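Long-range contacts in okadaic acid binding protein 2-alpha (Halichondria okadai, PDB 4WRI), which binds the cytotoxin okadaic acid in a pocket and is implicated in accumulation of that toxin by the sponge: residues A[12-17]-A[171-176]; A[146-152]-A[181-186]. The contacts are given in a common frame with arbitrary orientation. Residues are numbered along the deposited sequence.

Contact 1: A[12-17]-A[171-176]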
ATOM      1  N   HIS A  12      -6.153  10.102  12.850  1.00 15.09           N
ATOM      2  CA  HIS A  12      -5.260  10.288  11.720  1.00 13.27           C
ATOM      3  C   HIS A  12      -4.881   8.946  11.113  1.00 12.33           C
ATOM      4  O   HIS A  12      -4.856   8.805   9.889  1.00 12.88           O
ATOM      5  CB  HIS A  12      -3.998  11.031  12.148  1.00 13.40           C
ATOM      6  CG  HIS A  12      -3.016  11.198  11.033  1.00 11.72           C
ATOM      7  ND1 HIS A  12      -3.280  11.971   9.927  1.00 14.26           N
ATOM      8  CD2 HIS A  12      -1.786  10.666  10.847  1.00 15.22           C
ATOM      9  CE1 HIS A  12      -2.247  11.916   9.107  1.00 13.03           C
ATOM     10  NE2 HIS A  12      -1.326  11.142   9.646  1.00 13.44           N
ATOM     11  N   TRP A  13      -4.573   7.967  11.944  1.00 12.53           N
ATOM     12  CA  TRP A  13      -4.248   6.647  11.419  1.00 13.40           C
ATOM     13  C   TRP A  13      -5.439   6.062  10.679  1.00 13.98           C
ATOM     14  O   TRP A  13      -5.280   5.453   9.606  1.00 13.11           O
ATOM     15  CB  TRP A  13      -3.750   5.732  12.517  1.00 14.02           C
ATOM     16  CG  TRP A  13      -3.360   4.367  12.050  1.00 13.62           C
ATOM     17  CD1 TRP A  13      -2.113   3.959  11.660  1.00 13.44           C
ATOM     18  CD2 TRP A  13      -4.208   3.217  11.947  1.00 13.35           C
ATOM     19  NE1 TRP A  13      -2.135   2.634  11.296  1.00 12.24           N
ATOM     20  CE2 TRP A  13      -3.414   2.158  11.461  1.00 12.12           C
ATOM     21  CE3 TRP A  13      -5.568   2.992  12.167  1.00 13.23           C
ATOM     22  CZ2 TRP A  13      -3.929   0.879  11.242  1.00 12.47           C
ATOM     23  CZ3 TRP A  13      -6.069   1.734  11.937  1.00 12.51           C
ATOM     24  CH2 TRP A  13      -5.264   0.697  11.482  1.00 12.57           C
ATOM     25  N   CYS A  14      -6.647   6.234  11.198  1.00 12.53           N
ATOM     26  CA  CYS A  14      -7.796   5.713  10.467  1.00 13.71           C
ATOM     27  C   CYS A  14      -7.963   6.353   9.106  1.00 14.84           C
ATOM     28  O   CYS A  14      -8.365   5.687   8.145  1.00 11.64           O
ATOM     29  CB  CYS A  14      -9.078   5.866  11.278  1.00 15.96           C
ATOM     30  SG  CYS A  14      -9.077   4.844  12.781  1.00 14.30           S
ATOM     31  N   ARG A  15      -7.664   7.645   9.013  1.00 12.66           N
ATOM     32  CA  ARG A  15      -7.685   8.348   7.755  1.00 11.51           C
ATOM     33  C   ARG A  15      -6.657   7.764   6.802  1.00  9.86           C
ATOM     34  O   ARG A  15      -6.935   7.610   5.613  1.00 11.00           O
ATOM     35  CB  ARG A  15      -7.375   9.825   7.982  1.00 13.58           C
ATOM     36  CG  ARG A  15      -7.541  10.681   6.748  1.00 14.95           C
ATOM     37  CD  ARG A  15      -7.245  12.135   7.066  1.00 19.05           C
ATOM     38  NE  ARG A  15      -7.367  12.963   5.885  1.00 18.32           N
ATOM     39  CZ  ARG A  15      -6.830  14.176   5.765  1.00 18.31           C
ATOM     40  NH1 ARG A  15      -6.145  14.692   6.773  1.00 23.96           N
ATOM     41  NH2 ARG A  15      -6.971  14.863   4.643  1.00 22.03           N
ATOM     42  N   LYS A  16      -5.471   7.459   7.311  1.00 11.57           N
ATOM     43  CA  LYS A  16      -4.487   6.798   6.462  1.00 11.90           C
ATOM     44  C   LYS A  16      -5.033   5.443   5.956  1.00 11.22           C
ATOM     45  O   LYS A  16      -4.857   5.110   4.760  1.00 10.47           O
ATOM     46  CB  LYS A  16      -3.150   6.631   7.188  1.00 11.39           C
ATOM     47  CG  LYS A  16      -2.390   7.935   7.399  1.00 11.49           C
ATOM     48  CD  LYS A  16      -1.002   7.699   7.991  1.00 11.35           C
ATOM     49  CE  LYS A  16      -1.028   7.097   9.398  1.00 11.64           C
ATOM     50  NZ  LYS A  16       0.369   6.886   9.917  1.00 11.38           N
ATOM     51  N   MET A  17      -5.704   4.669   6.807  1.00 11.98           N
ATOM     52  CA  MET A  17      -6.207   3.375   6.352  1.00 10.76           C
ATOM     53  C   MET A  17      -7.357   3.521   5.361  1.00 10.15           C
ATOM     54  O   MET A  17      -7.474   2.718   4.422  1.00 10.92           O
ATOM     55  CB  MET A  17      -6.573   2.466   7.521  1.00 10.40           C
ATOM     56  CG  MET A  17      -5.383   2.085   8.363  1.00 11.41           C
ATOM     57  SD  MET A  17      -4.003   1.285   7.475  1.00 11.92           S
ATOM     58  CE  MET A  17      -2.826   2.628   7.250  1.00 11.75           C
ATOM     59  N   PHE A 171       6.318   3.750   8.399  1.00 13.90           N
ATOM     60  CA  PHE A 171       5.784   4.925   9.089  1.00 13.24           C
ATOM     61  C   PHE A 171       4.313   5.124   8.749  1.00 12.39           C
ATOM     62  O   PHE A 171       3.458   5.325   9.625  1.00 12.36           O
ATOM     63  CB  PHE A 171       6.584   6.179   8.719  1.00 13.30           C
ATOM     64  CG  PHE A 171       5.992   7.466   9.241  1.00 11.82           C
ATOM     65  CD1 PHE A 171       4.960   8.110   8.573  1.00 11.71           C
ATOM     66  CD2 PHE A 171       6.475   8.034  10.419  1.00 15.99           C
ATOM     67  CE1 PHE A 171       4.415   9.296   9.050  1.00 15.89           C
ATOM     68  CE2 PHE A 171       5.933   9.232  10.895  1.00 14.63           C
ATOM     69  CZ  PHE A 171       4.903   9.848  10.219  1.00 15.33           C
ATOM     70  N   PHE A 172       3.999   5.093   7.464  1.00 11.25           N
ATOM     71  CA  PHE A 172       2.628   5.304   7.023  1.00 11.40           C
ATOM     72  C   PHE A 172       1.671   4.305   7.683  1.00 12.30           C
ATOM     73  O   PHE A 172       0.594   4.687   8.155  1.00 10.95           O
ATOM     74  CB  PHE A 172       2.544   5.217   5.494  1.00 11.23           C
ATOM     75  CG  PHE A 172       1.146   5.305   4.992  1.00 10.56           C
ATOM     76  CD1 PHE A 172       0.572   6.526   4.723  1.00 11.25           C
ATOM     77  CD2 PHE A 172       0.381   4.152   4.828  1.00  9.68           C
ATOM     78  CE1 PHE A 172      -0.751   6.610   4.294  1.00 10.49           C
ATOM     79  CE2 PHE A 172      -0.920   4.240   4.416  1.00 10.18           C
ATOM     80  CZ  PHE A 172      -1.497   5.462   4.143  1.00 10.22           C
ATOM     81  N   PHE A 173       2.045   3.030   7.707  1.00 11.15           N
ATOM     82  CA  PHE A 173       1.136   1.999   8.210  1.00 10.83           C
ATOM     83  C   PHE A 173       1.045   1.935   9.725  1.00 13.51           C
ATOM     84  O   PHE A 173       0.113   1.346  10.246  1.00 12.95           O
ATOM     85  CB  PHE A 173       1.470   0.609   7.638  1.00 11.61           C
ATOM     86  CG  PHE A 173       0.778   0.320   6.332  1.00 11.43           C
ATOM     87  CD1 PHE A 173      -0.542  -0.124   6.316  1.00 12.35           C
ATOM     88  CD2 PHE A 173       1.442   0.500   5.131  1.00 11.98           C
ATOM     89  CE1 PHE A 173      -1.190  -0.386   5.107  1.00 14.89           C
ATOM     90  CE2 PHE A 173       0.791   0.255   3.916  1.00 13.40           C
ATOM     91  CZ  PHE A 173      -0.523  -0.180   3.914  1.00 12.88           C
ATOM     92  N   THR A 174       1.970   2.567  10.443  1.00 12.30           N
ATOM     93  CA  THR A 174       2.011   2.403  11.900  1.00 12.91           C
ATOM     94  C   THR A 174       1.979   3.686  12.726  1.00 13.40           C
ATOM     95  O   THR A 174       1.470   3.658  13.847  1.00 13.20           O
ATOM     96  CB  THR A 174       3.222   1.585  12.356  1.00 12.87           C
ATOM     97  OG1 THR A 174       4.427   2.295  12.045  1.00 15.54           O
ATOM     98  CG2 THR A 174       3.243   0.197  11.689  1.00 16.26           C
ATOM     99  N   ASP A 175       2.517   4.793  12.225  1.00 14.00           N
ATOM    100  CA  ASP A 175       2.571   6.004  13.042  1.00 13.82           C
ATOM    101  C   ASP A 175       1.177   6.522  13.410  1.00 13.59           C
ATOM    102  O   ASP A 175       0.251   6.465  12.610  1.00 13.32           O
ATOM    103  CB  ASP A 175       3.398   7.096  12.338  1.00 14.48           C
ATOM    104  CG  ASP A 175       3.505   8.349  13.177  1.00 13.15           C
ATOM    105  OD1 ASP A 175       4.389   8.354  14.067  1.00 19.88           O
ATOM    106  OD2 ASP A 175       2.702   9.272  12.987  1.00 13.52           O
ATOM    107  N   GLN A 176       1.037   7.032  14.632  1.00 13.30           N
ATOM    108  CA  GLN A 176      -0.265   7.471  15.114  1.00 13.91           C
ATOM    109  C   GLN A 176      -0.476   8.968  15.083  1.00 13.93           C
ATOM    110  O   GLN A 176      -1.556   9.432  14.754  1.00 15.10           O
ATOM    111  CB  GLN A 176      -0.483   6.984  16.548  1.00 15.94           C
ATOM    112  CG  GLN A 176      -0.530   5.482  16.666  1.00 15.98           C
ATOM    113  CD  GLN A 176      -1.666   4.890  15.850  1.00 16.88           C
ATOM    114  OE1 GLN A 176      -2.837   5.100  16.145  1.00 17.07           O
ATOM    115  NE2 GLN A 176      -1.324   4.172  14.801  1.00 14.53           N
TER
HETATM  116  O   HOH W   1       1.252   9.305  10.668  1.00 13.82           O
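The start of helix 11-27 lies against the C-terminal end of helix 169-174, where the chain leaves helical geometry at Asp175. Here Phe171 O still receives Asp175 N at 2.8 Å, but the next two carbonyls get no backbone amide from 171-176 and turn to side chains of 12-17. Trp13 NE1 donates to Phe173 O (2.8 Å, 172°), while Lys16 NZ donates to Phe172 O at 2.8 Å and to Asp175 O at 2.7 Å. A third donation from Lys16 NZ, to water 1 at 2.7 Å, accounts for all three ammonium protons of this buried lysine. The water donates in turn to Asp175 OD2 (2.7 Å), an oxygen that also accepts from Asn178 N. Gln176 NE2 is held by Thr174 O at 3.0 Å, and His12 NE2 is hydrogen-bonded to Asn184 OD1.

Beside the polar cluster, Lys16 CD makes an off-centre CH-pi contact with Phe172, its carbon to the ring centroid 4.2 Å. Met17 CE fills the gap between Phe172 CE2 (3.8 Å) and Phe173 CD1 (3.7 Å), and its sulfur makes an oblique Met-aromatic contact with Phe173. Trp94 of helix 86-96 meets Trp13 edge-to-face. The arrangement is a helix C-terminus whose last carbonyls, left without helical amide partners, are satisfied by the side-chain donors Trp13 and Lys16, next to the okadaic acid pocket, which Phe173 lines.

Contact 2: A[146-152]-A[181-186]; sequences TGIFEAM and HPFNYV. With OKA (okadaic acid), chain B.
Segment 146-152 enters helix 148-152 through Gly147, the N-cap residue, whose positive phi (82/-1) suits glycine; Ala151 N and Met152 N then bond to Gly147 O and Ile148 O, each at 3.0 Å. Thr146 (chi1 p) makes an ST turn, its OG1 accepting from Ile148 N at 3.3 Å while its hydroxyl donates to Leu143 O. Segment 181-186 turns through 3-10 residues 182-184: Asn184 N bonds to His181 O (3.1 Å) and Tyr185 N to Pro182 O (2.9 Å). The closest CA pair is Ile148 and Pro182, 4.8 Å apart.

The interface is apolar. Pro182 CB lies 3.4 Å from Thr146 O and 3.9 Å from Ala151 CB. Ile148 (t, t) sends CD1 to Val186 CA at 3.5 Å and CG1 to the Phe183 ring edge (CD1, 4.0 Å). Phe183 (chi1 m) brings CE1 to Ala151 CB (3.8 Å) and Met152 CG (3.7 Å), while Tyr185 CB meets Thr146 CG2 at 3.6 Å. Val186 O lies 3.4 Å from okadaic acid C38, Met152 CE 3.7 Å from C36 and Phe149 CE1 3.9 Å from C35, so both segments line the pocket. Helix 169-174 backs the turn, with Phe172 on Val186 and Phe171 on Asn184.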
ATOM      1  N   THR A 146       4.839  16.793  -2.065  1.00 13.12           N
ATOM      2  CA  THR A 146       4.647  16.306  -0.701  1.00 13.58           C
ATOM      3  C   THR A 146       5.943  16.309   0.107  1.00 12.22           C
ATOM      4  O   THR A 146       5.915  16.107   1.324  1.00 13.11           O
ATOM      5  CB  THR A 146       4.098  14.855  -0.642  1.00 14.03           C
ATOM      6  OG1 THR A 146       5.099  13.957  -1.158  1.00 14.28           O
ATOM      7  CG2 THR A 146       2.767  14.718  -1.391  1.00 15.10           C
ATOM      8  N   GLY A 147       7.081  16.489  -0.562  1.00 12.42           N
ATOM      9  CA  GLY A 147       8.353  16.443   0.129  1.00 13.39           C
ATOM     10  C   GLY A 147       8.901  15.050   0.362  1.00 11.52           C
ATOM     11  O   GLY A 147       9.973  14.880   0.930  1.00 12.73           O
ATOM     12  N   ILE A 148       8.162  14.030  -0.058  1.00 12.54           N
ATOM     13  CA  ILE A 148       8.565  12.677   0.312  1.00 13.83           C
ATOM     14  C   ILE A 148       9.930  12.256  -0.274  1.00 11.58           C
ATOM     15  O   ILE A 148      10.683  11.536   0.377  1.00 12.86           O
ATOM     16  CB  ILE A 148       7.454  11.655   0.025  1.00 13.38           C
ATOM     17  CG1 ILE A 148       7.740  10.354   0.776  1.00 15.74           C
ATOM     18  CG2 ILE A 148       7.276  11.465  -1.468  1.00 14.47           C
ATOM     19  CD1 ILE A 148       6.574   9.364   0.744  1.00 13.56           C
ATOM     20  N   PHE A 149      10.285  12.758  -1.450  1.00 12.71           N
ATOM     21  CA  PHE A 149      11.563  12.379  -2.036  1.00 14.32           C
ATOM     22  C   PHE A 149      12.746  13.020  -1.329  1.00 14.15           C
ATOM     23  O   PHE A 149      13.798  12.400  -1.195  1.00 17.03           O
ATOM     24  CB  PHE A 149      11.543  12.612  -3.546  1.00 12.53           C
ATOM     25  CG  PHE A 149      10.483  11.805  -4.210  1.00 13.90           C
ATOM     26  CD1 PHE A 149      10.692  10.455  -4.432  1.00 13.22           C
ATOM     27  CD2 PHE A 149       9.250  12.351  -4.509  1.00 13.30           C
ATOM     28  CE1 PHE A 149       9.692   9.672  -4.972  1.00 13.10           C
ATOM     29  CE2 PHE A 149       8.248  11.578  -5.072  1.00 14.36           C
ATOM     30  CZ  PHE A 149       8.466  10.227  -5.304  1.00 14.04           C
ATOM     31  N   GLU A 150      12.543  14.226  -0.809  1.00 15.47           N
ATOM     32  CA  GLU A 150      13.562  14.879   0.004  1.00 16.98           C
ATOM     33  C   GLU A 150      13.692  14.187   1.358  1.00 16.68           C
ATOM     34  O   GLU A 150      14.779  14.027   1.889  1.00 18.44           O
ATOM     35  CB  GLU A 150      13.214  16.355   0.217  1.00 18.80           C
ATOM     36  CG  GLU A 150      12.900  17.116  -1.069  1.00 23.63           C
ATOM     37  CD  GLU A 150      14.042  17.090  -2.062  1.00 38.67           C
ATOM     38  OE1 GLU A 150      15.135  17.588  -1.720  1.00 46.62           O
ATOM     39  OE2 GLU A 150      13.849  16.564  -3.180  1.00 37.15           O
ATOM     40  N   ALA A 151      12.565  13.758   1.924  1.00 15.35           N
ATOM     41  CA  ALA A 151      12.591  13.137   3.240  1.00 16.18           C
ATOM     42  C   ALA A 151      13.233  11.745   3.201  1.00 15.69           C
ATOM     43  O   ALA A 151      13.885  11.313   4.157  1.00 21.06           O
ATOM     44  CB  ALA A 151      11.181  13.090   3.820  1.00 14.89           C
ATOM     45  N   MET A 152      13.046  11.041   2.088  1.00 16.77           N
ATOM     46  CA  MET A 152      13.685   9.744   1.908  1.00 16.48           C
ATOM     47  C   MET A 152      15.182   9.881   1.644  1.00 19.57           C
ATOM     48  O   MET A 152      15.987   9.206   2.274  1.00 24.47           O
ATOM     49  CB  MET A 152      13.031   8.960   0.770  1.00 16.73           C
ATOM     50  CG  MET A 152      11.669   8.410   1.135  1.00 14.02           C
ATOM     51  SD  MET A 152      11.102   7.273  -0.154  1.00 15.63           S
ATOM     52  CE  MET A 152      10.876   8.447  -1.481  1.00 17.41           C
ATOM     53  N   HIS A 181       4.646  14.893   8.764  1.00 12.55           N
ATOM     54  CA  HIS A 181       5.813  14.290   8.087  1.00 14.45           C
ATOM     55  C   HIS A 181       5.478  13.858   6.658  1.00 12.94           C
ATOM     56  O   HIS A 181       4.390  13.348   6.411  1.00 12.67           O
ATOM     57  CB  HIS A 181       6.335  13.077   8.847  1.00 15.21           C
ATOM     58  CG  HIS A 181       7.710  12.661   8.430  1.00 16.83           C
ATOM     59  ND1 HIS A 181       7.968  11.940   7.277  1.00 12.45           N
ATOM     60  CD2 HIS A 181       8.916  12.920   8.989  1.00 22.57           C
ATOM     61  CE1 HIS A 181       9.269  11.748   7.168  1.00 15.37           C
ATOM     62  NE2 HIS A 181       9.868  12.336   8.190  1.00 20.89           N
ATOM     63  N   PRO A 182       6.399  14.077   5.696  1.00 12.71           N
ATOM     64  CA  PRO A 182       6.107  13.665   4.317  1.00 10.61           C
ATOM     65  C   PRO A 182       5.826  12.160   4.124  1.00 11.93           C
ATOM     66  O   PRO A 182       5.170  11.849   3.137  1.00 12.24           O
ATOM     67  CB  PRO A 182       7.376  14.078   3.563  1.00 12.82           C
ATOM     68  CG  PRO A 182       7.832  15.289   4.336  1.00 13.89           C
ATOM     69  CD  PRO A 182       7.593  14.946   5.760  1.00 12.76           C
ATOM     70  N   PHE A 183       6.262  11.296   5.033  1.00 11.58           N
ATOM     71  CA  PHE A 183       6.016   9.867   4.866  1.00 11.67           C
ATOM     72  C   PHE A 183       4.515   9.568   4.963  1.00 13.10           C
ATOM     73  O   PHE A 183       4.073   8.493   4.557  1.00 13.02           O
ATOM     74  CB  PHE A 183       6.786   9.031   5.882  1.00 14.15           C
ATOM     75  CG  PHE A 183       8.278   9.022   5.687  1.00 11.56           C
ATOM     76  CD1 PHE A 183       8.874   9.533   4.542  1.00 14.04           C
ATOM     77  CD2 PHE A 183       9.087   8.452   6.658  1.00 15.68           C
ATOM     78  CE1 PHE A 183      10.259   9.491   4.396  1.00 16.23           C
ATOM     79  CE2 PHE A 183      10.459   8.419   6.522  1.00 16.39           C
ATOM     80  CZ  PHE A 183      11.050   8.937   5.381  1.00 15.70           C
ATOM     81  N   ASN A 184       3.726  10.503   5.482  1.00 10.96           N
ATOM     82  CA  ASN A 184       2.273  10.381   5.447  1.00 10.27           C
ATOM     83  C   ASN A 184       1.723  10.229   4.037  1.00 10.71           C
ATOM     84  O   ASN A 184       0.596   9.762   3.865  1.00 11.53           O
ATOM     85  CB  ASN A 184       1.605  11.593   6.110  1.00 10.86           C
ATOM     86  CG  ASN A 184       1.653  11.521   7.610  1.00 12.45           C
ATOM     87  OD1 ASN A 184       1.017  10.658   8.231  1.00 12.54           O
ATOM     88  ND2 ASN A 184       2.424  12.420   8.222  1.00 13.54           N
ATOM     89  N   TYR A 185       2.510  10.629   3.038  1.00 11.26           N
ATOM     90  CA  TYR A 185       2.027  10.705   1.673  1.00 10.54           C
ATOM     91  C   TYR A 185       2.614   9.624   0.775  1.00 10.13           C
ATOM     92  O   TYR A 185       2.550   9.750  -0.436  1.00 11.41           O
ATOM     93  CB  TYR A 185       2.271  12.118   1.102  1.00 14.41           C
ATOM     94  CG  TYR A 185       1.650  13.132   2.032  1.00 13.54           C
ATOM     95  CD1 TYR A 185       0.280  13.152   2.216  1.00 15.90           C
ATOM     96  CD2 TYR A 185       2.435  13.976   2.807  1.00 13.38           C
ATOM     97  CE1 TYR A 185      -0.313  14.014   3.116  1.00 18.27           C
ATOM     98  CE2 TYR A 185       1.841  14.869   3.718  1.00 13.47           C
ATOM     99  CZ  TYR A 185       0.471  14.872   3.845  1.00 16.20           C
ATOM    100  OH  TYR A 185      -0.163  15.726   4.740  1.00 20.24           O
ATOM    101  N   VAL A 186       3.092   8.540   1.372  1.00 10.94           N
ATOM    102  CA  VAL A 186       3.697   7.459   0.592  1.00 10.74           C
ATOM    103  C   VAL A 186       2.682   6.801  -0.340  1.00 11.78           C
ATOM    104  O   VAL A 186       3.071   6.240  -1.355  1.00 12.11           O
ATOM    105  CB  VAL A 186       4.366   6.427   1.522  1.00 12.27           C
ATOM    106  CG1 VAL A 186       3.315   5.550   2.175  1.00 13.41           C
ATOM    107  CG2 VAL A 186       5.387   5.579   0.744  1.00 12.68           C
TER
HETATM  108  C1  OKA B 201      -0.617  -2.308  -5.937  1.00 18.59           C
HETATM  109  C2  OKA B 201       0.402  -2.823  -6.981  1.00 16.22           C
HETATM  110  C3  OKA B 201       1.610  -3.431  -6.271  1.00 16.29           C
HETATM  111  C4  OKA B 201       1.251  -4.598  -5.325  1.00 17.27           C
HETATM  112  C5  OKA B 201       2.504  -5.055  -4.591  1.00 15.37           C
HETATM  113  C6  OKA B 201       2.233  -6.341  -3.808  1.00 17.07           C
HETATM  114  C7  OKA B 201       1.607  -7.410  -4.736  1.00 16.31           C
HETATM  115  C8  OKA B 201       0.372  -6.820  -5.396  1.00 15.12           C
HETATM  116  C9  OKA B 201      -0.168  -7.771  -6.425  1.00 15.56           C
HETATM  117  C10 OKA B 201      -1.488  -8.027  -6.487  1.00 16.20           C
HETATM  118  C11 OKA B 201      -2.479  -7.455  -5.522  1.00 15.60           C
HETATM  119  C12 OKA B 201      -1.824  -6.242  -4.803  1.00 12.94           C
HETATM  120  C13 OKA B 201      -2.630  -5.868  -3.548  1.00 14.17           C
HETATM  121  C14 OKA B 201      -1.980  -4.627  -2.890  1.00 12.71           C
HETATM  122  C15 OKA B 201      -1.439  -4.744  -1.677  1.00 12.67           C
HETATM  123  C16 OKA B 201      -0.786  -3.520  -1.098  1.00 10.94           C
HETATM  124  C17 OKA B 201      -1.228  -3.124   0.336  1.00 14.12           C
HETATM  125  C18 OKA B 201       0.075  -2.688   1.031  1.00 13.26           C
HETATM  126  C19 OKA B 201       1.172  -2.965  -0.047  1.00 12.10           C
HETATM  127  C20 OKA B 201       2.459  -3.377   0.535  1.00 11.59           C
HETATM  128  C21 OKA B 201       3.481  -3.579  -0.616  1.00 12.41           C
HETATM  129  C22 OKA B 201       3.557  -2.264  -1.387  1.00 10.54           C
HETATM  130  C23 OKA B 201       2.153  -1.897  -1.897  1.00 10.11           C
HETATM  131  C24 OKA B 201       2.220  -0.521  -2.639  1.00 11.30           C
HETATM  132  C25 OKA B 201       3.284  -0.701  -3.697  1.00 11.09           C
HETATM  133  C26 OKA B 201       4.595  -1.244  -3.253  1.00 11.96           C
HETATM  134  C27 OKA B 201       5.420  -0.186  -2.487  1.00 12.83           C
HETATM  135  C28 OKA B 201       5.822   0.925  -3.470  1.00 14.33           C
HETATM  136  C29 OKA B 201       6.806   1.961  -2.903  1.00 13.38           C
HETATM  137  C30 OKA B 201       6.973   3.050  -4.005  1.00 14.03           C
HETATM  138  C31 OKA B 201       7.656   2.613  -5.279  1.00 12.70           C
HETATM  139  C32 OKA B 201       7.926   3.792  -6.213  1.00 15.78           C
HETATM  140  C33 OKA B 201       8.491   5.023  -5.512  1.00 14.47           C
HETATM  141  C34 OKA B 201       7.755   5.245  -4.182  1.00 12.74           C
HETATM  142  C35 OKA B 201       8.580   6.302  -3.367  1.00 13.94           C
HETATM  143  C36 OKA B 201       7.721   6.736  -2.184  1.00 14.29           C
HETATM  144  C37 OKA B 201       6.412   7.251  -2.708  1.00 14.84           C
HETATM  145  C38 OKA B 201       5.669   6.225  -3.525  1.00 13.00           C
HETATM  146  C39 OKA B 201       8.949   1.841  -5.013  1.00 13.48           C
HETATM  147  C40 OKA B 201       6.189   2.620  -1.661  1.00 11.98           C
HETATM  148  C41 OKA B 201       3.101  -0.405  -4.955  1.00 13.38           C
HETATM  149  C42 OKA B 201      -4.051  -5.483  -3.916  1.00 13.77           C
HETATM  150  C43 OKA B 201      -1.923  -8.972  -7.574  1.00 17.56           C
HETATM  151  C44 OKA B 201       0.834  -1.679  -7.887  1.00 16.92           C
HETATM  152  O1  OKA B 201      -0.158  -1.530  -5.099  1.00 22.18           O
HETATM  153  O2  OKA B 201      -1.786  -2.698  -5.989  1.00 17.10           O
HETATM  154  O3  OKA B 201      -0.216  -3.820  -7.786  1.00 17.82           O
HETATM  155  O4  OKA B 201       0.724  -5.662  -6.130  1.00 14.30           O
HETATM  156  O5  OKA B 201       1.296  -8.586  -3.945  1.00 17.58           O
HETATM  157  O6  OKA B 201      -0.575  -6.541  -4.365  1.00 13.89           O
HETATM  158  O7  OKA B 201       0.553  -3.872  -0.923  1.00 13.01           O
HETATM  159  O8  OKA B 201       1.294  -1.719  -0.782  1.00 10.75           O
HETATM  160  O9  OKA B 201       4.465  -2.444  -2.476  1.00 12.16           O
HETATM  161  O10 OKA B 201       0.975  -0.194  -3.126  1.00 12.22           O
HETATM  162  O11 OKA B 201       6.585  -0.827  -1.993  1.00 14.98           O
HETATM  163  O12 OKA B 201       7.718   4.134  -3.376  1.00 12.05           O
HETATM  164  O13 OKA B 201       6.526   5.759  -4.628  1.00 13.21           O

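In the fold
From the N terminus, helix 11-27 supplies the first half of contact 1, which closes only when the chain, after 153 further residues, reaches the end of helix 169-174. Contact 2 opens between those two points, at 146-152, and closes beyond both, at 181-186, spanning just 28 residues. The segments therefore alternate, and the loops cross instead of nesting. Helix 148-152, the paired strands 124-125 and 160-161 and the helices following them are consistent with an EF-hand-like half of the fold. Contact 1 binds this half to the N-terminal helix; contact 2 folds the C-terminal tail back over it. The two share a border along helix 169-174 and the turn after it, where Phe171 packs on Phe183.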